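Side-chain contact in alpha-amylase (Eisenia fetida, PDB 6M4K), which probably hydrolyses internal alpha-1,4-glucosidic linkages in starch and related polysaccharides, as a calcium- and chloride-dependent enzyme of glycoside hydrolase family 13: residues A[59-62]-A[63-67]. Residues are numbered along the deposited sequence; the frame is centred on the assembly and turned at random.
Sequences PPYP and WWQRY
At the start of a short 3-10 turn, in the loop after barrel strand 44-47, Pro62 lies against the indole of Trp64. Pro62 CG stands 3.6 Å from the centroid of the six-membered ring and only 5° off its normal, a CH-pi contact over the middle of the face. Pro62 CB lies over the five-membered ring, on the same face, 3.6 Å from Trp64 CE2. Proline suits this place because its rigid ring presents C-H groups to an electron-rich face at little entropic cost. Trp64 CG sits between the backbone N and carbonyl carbon (chi1 46°), which folds the indole back over the preceding chain. The broad indole that takes Pro62 on one face also meets Pro59, which follows a cis peptide bond, in an oblique apolar contact, Pro59 CD lying 3.9 Å from Trp64 CZ2.

The carbonyl of Pro62 opens the turn. Gln65 N gives Pro62 O a weak hydrogen bond of 3.4 Å, and a water donates to the same oxygen at 3.0 Å. That water also accepts a weak bond from Gln65 NE2, closing a small loop back to the backbone. Gln65 CG, likewise turned between N and carbonyl carbon (chi1 75°), passes 3.3 Å from Pro62 O, and the extended chain beyond carries OE1 to the backbone N of Val56. Because its amide both donates and accepts, glutamine suits this buried spot. Trp63 faces another way, bonding through NE1 to Asp360 O. This is a short 3-10 turn whose preceding proline makes a CH-pi contact with a tryptophan, in a beta-alpha loop of the family 13 TIM barrel.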
loop_
_atom_site.group_PDB
_atom_site.type_symbol
_atom_site.label_atom_id
_atom_site.label_comp_id
_atom_site.label_asym_id
_atom_site.label_seq_id
_atom_site.Cartn_x
_atom_site.Cartn_y
_atom_site.Cartn_z
ATOM N N PRO A 59 5.728 25.134 -1.902
ATOM C CA PRO A 59 5.247 25.140 -3.287
ATOM C C PRO A 59 3.725 24.930 -3.329
ATOM O O PRO A 59 3.116 24.667 -2.286
ATOM C CB PRO A 59 5.994 23.958 -3.906
ATOM C CG PRO A 59 6.097 22.971 -2.769
ATOM C CD PRO A 59 6.293 23.819 -1.524
ATOM N N PRO A 60 3.090 25.076 -4.492
ATOM C CA PRO A 60 1.621 25.124 -4.505
ATOM C C PRO A 60 0.975 23.754 -4.342
ATOM O O PRO A 60 0.919 22.951 -5.279
ATOM C CB PRO A 60 1.302 25.768 -5.866
ATOM C CG PRO A 60 2.490 25.523 -6.695
ATOM C CD PRO A 60 3.663 25.547 -5.771
ATOM N N TYR A 61 0.426 23.522 -3.144
ATOM C CA TYR A 61 -0.440 22.391 -2.803
ATOM C C TYR A 61 0.234 21.040 -3.033
ATOM O O TYR A 61 -0.277 20.208 -3.784
ATOM C CB TYR A 61 -1.770 22.519 -3.543
ATOM C CG TYR A 61 -2.352 23.916 -3.392
ATOM C CD1 TYR A 61 -2.967 24.297 -2.207
ATOM C CD2 TYR A 61 -2.260 24.862 -4.417
ATOM C CE1 TYR A 61 -3.504 25.567 -2.044
ATOM C CE2 TYR A 61 -2.797 26.143 -4.264
ATOM C CZ TYR A 61 -3.414 26.481 -3.079
ATOM O OH TYR A 61 -3.950 27.748 -2.905
ATOM N N PRO A 62 1.382 20.800 -2.407
ATOM C CA PRO A 62 2.072 19.517 -2.576
ATOM C C PRO A 62 1.293 18.370 -1.935
ATOM O O PRO A 62 0.468 18.570 -1.042
ATOM C CB PRO A 62 3.392 19.753 -1.834
ATOM C CG PRO A 62 3.013 20.696 -0.730
ATOM C CD PRO A 62 1.995 21.630 -1.358
ATOM N N TRP A 63 1.593 17.141 -2.371
ATOM C CA TRP A 63 0.938 15.995 -1.734
ATOM C C TRP A 63 1.291 15.922 -0.254
ATOM O O TRP A 63 0.444 15.556 0.569
ATOM C CB TRP A 63 1.302 14.677 -2.434
ATOM C CG TRP A 63 2.740 14.355 -2.340
ATOM C CD1 TRP A 63 3.726 14.744 -3.206
ATOM C CD2 TRP A 63 3.391 13.604 -1.304
ATOM N NE1 TRP A 63 4.941 14.282 -2.776
ATOM C CE2 TRP A 63 4.768 13.579 -1.610
ATOM C CE3 TRP A 63 2.945 12.958 -0.144
ATOM C CZ2 TRP A 63 5.702 12.927 -0.807
ATOM C CZ3 TRP A 63 3.875 12.317 0.662
ATOM C CH2 TRP A 63 5.238 12.301 0.323
ATOM N N TRP A 64 2.508 16.313 0.110
ATOM C CA TRP A 64 2.972 16.074 1.472
ATOM C C TRP A 64 2.336 16.993 2.505
ATOM O O TRP A 64 2.517 16.762 3.707
ATOM C CB TRP A 64 4.496 16.056 1.563
ATOM C CG TRP A 64 5.232 17.150 0.867
ATOM C CD1 TRP A 64 5.953 17.023 -0.289
ATOM C CD2 TRP A 64 5.393 18.508 1.295
ATOM N NE1 TRP A 64 6.542 18.216 -0.612
ATOM C CE2 TRP A 64 6.214 19.148 0.336
ATOM C CE3 TRP A 64 4.936 19.241 2.393
ATOM C CZ2 TRP A 64 6.579 20.489 0.440
ATOM C CZ3 TRP A 64 5.296 20.594 2.486
ATOM C CH2 TRP A 64 6.117 21.189 1.513
ATOM N N GLN A 65 1.587 18.022 2.089
ATOM C CA GLN A 65 0.863 18.828 3.066
ATOM C C GLN A 65 -0.098 17.972 3.890
ATOM O O GLN A 65 -0.389 18.305 5.046
ATOM C CB GLN A 65 0.122 19.981 2.370
ATOM C CG GLN A 65 -1.113 19.534 1.637
ATOM C CD GLN A 65 -1.802 20.640 0.850
ATOM O OE1 GLN A 65 -1.398 21.813 0.895
ATOM N NE2 GLN A 65 -2.851 20.271 0.125
ATOM N N ARG A 66 -0.571 16.853 3.327
ATOM C CA ARG A 66 -1.527 16.008 4.034
ATOM C C ARG A 66 -0.892 15.200 5.153
ATOM O O ARG A 66 -1.631 14.637 5.970
ATOM C CB ARG A 66 -2.285 15.102 3.060
ATOM C CG ARG A 66 -3.126 15.916 2.093
ATOM C CD ARG A 66 -3.951 15.045 1.187
ATOM N NE ARG A 66 -5.101 14.450 1.878
ATOM C CZ ARG A 66 -6.151 13.963 1.235
ATOM N NH1 ARG A 66 -6.188 14.021 -0.092
ATOM N NH2 ARG A 66 -7.180 13.443 1.894
ATOM N N TYR A 67 0.434 15.180 5.248
ATOM C CA TYR A 67 1.132 14.499 6.330
ATOM C C TYR A 67 1.542 15.453 7.445
ATOM O O TYR A 67 2.359 15.088 8.296
ATOM C CB TYR A 67 2.286 13.658 5.763
ATOM C CG TYR A 67 1.698 12.515 4.965
ATOM C CD1 TYR A 67 1.279 11.349 5.604
ATOM C CD2 TYR A 67 1.476 12.623 3.598
ATOM C CE1 TYR A 67 0.675 10.317 4.898
ATOM C CE2 TYR A 67 0.877 11.601 2.882
ATOM C CZ TYR A 67 0.482 10.447 3.542
ATOM O OH TYR A 67 -0.123 9.452 2.805
HETATM O O HOH W 1 -2.275 17.458 -1.043
#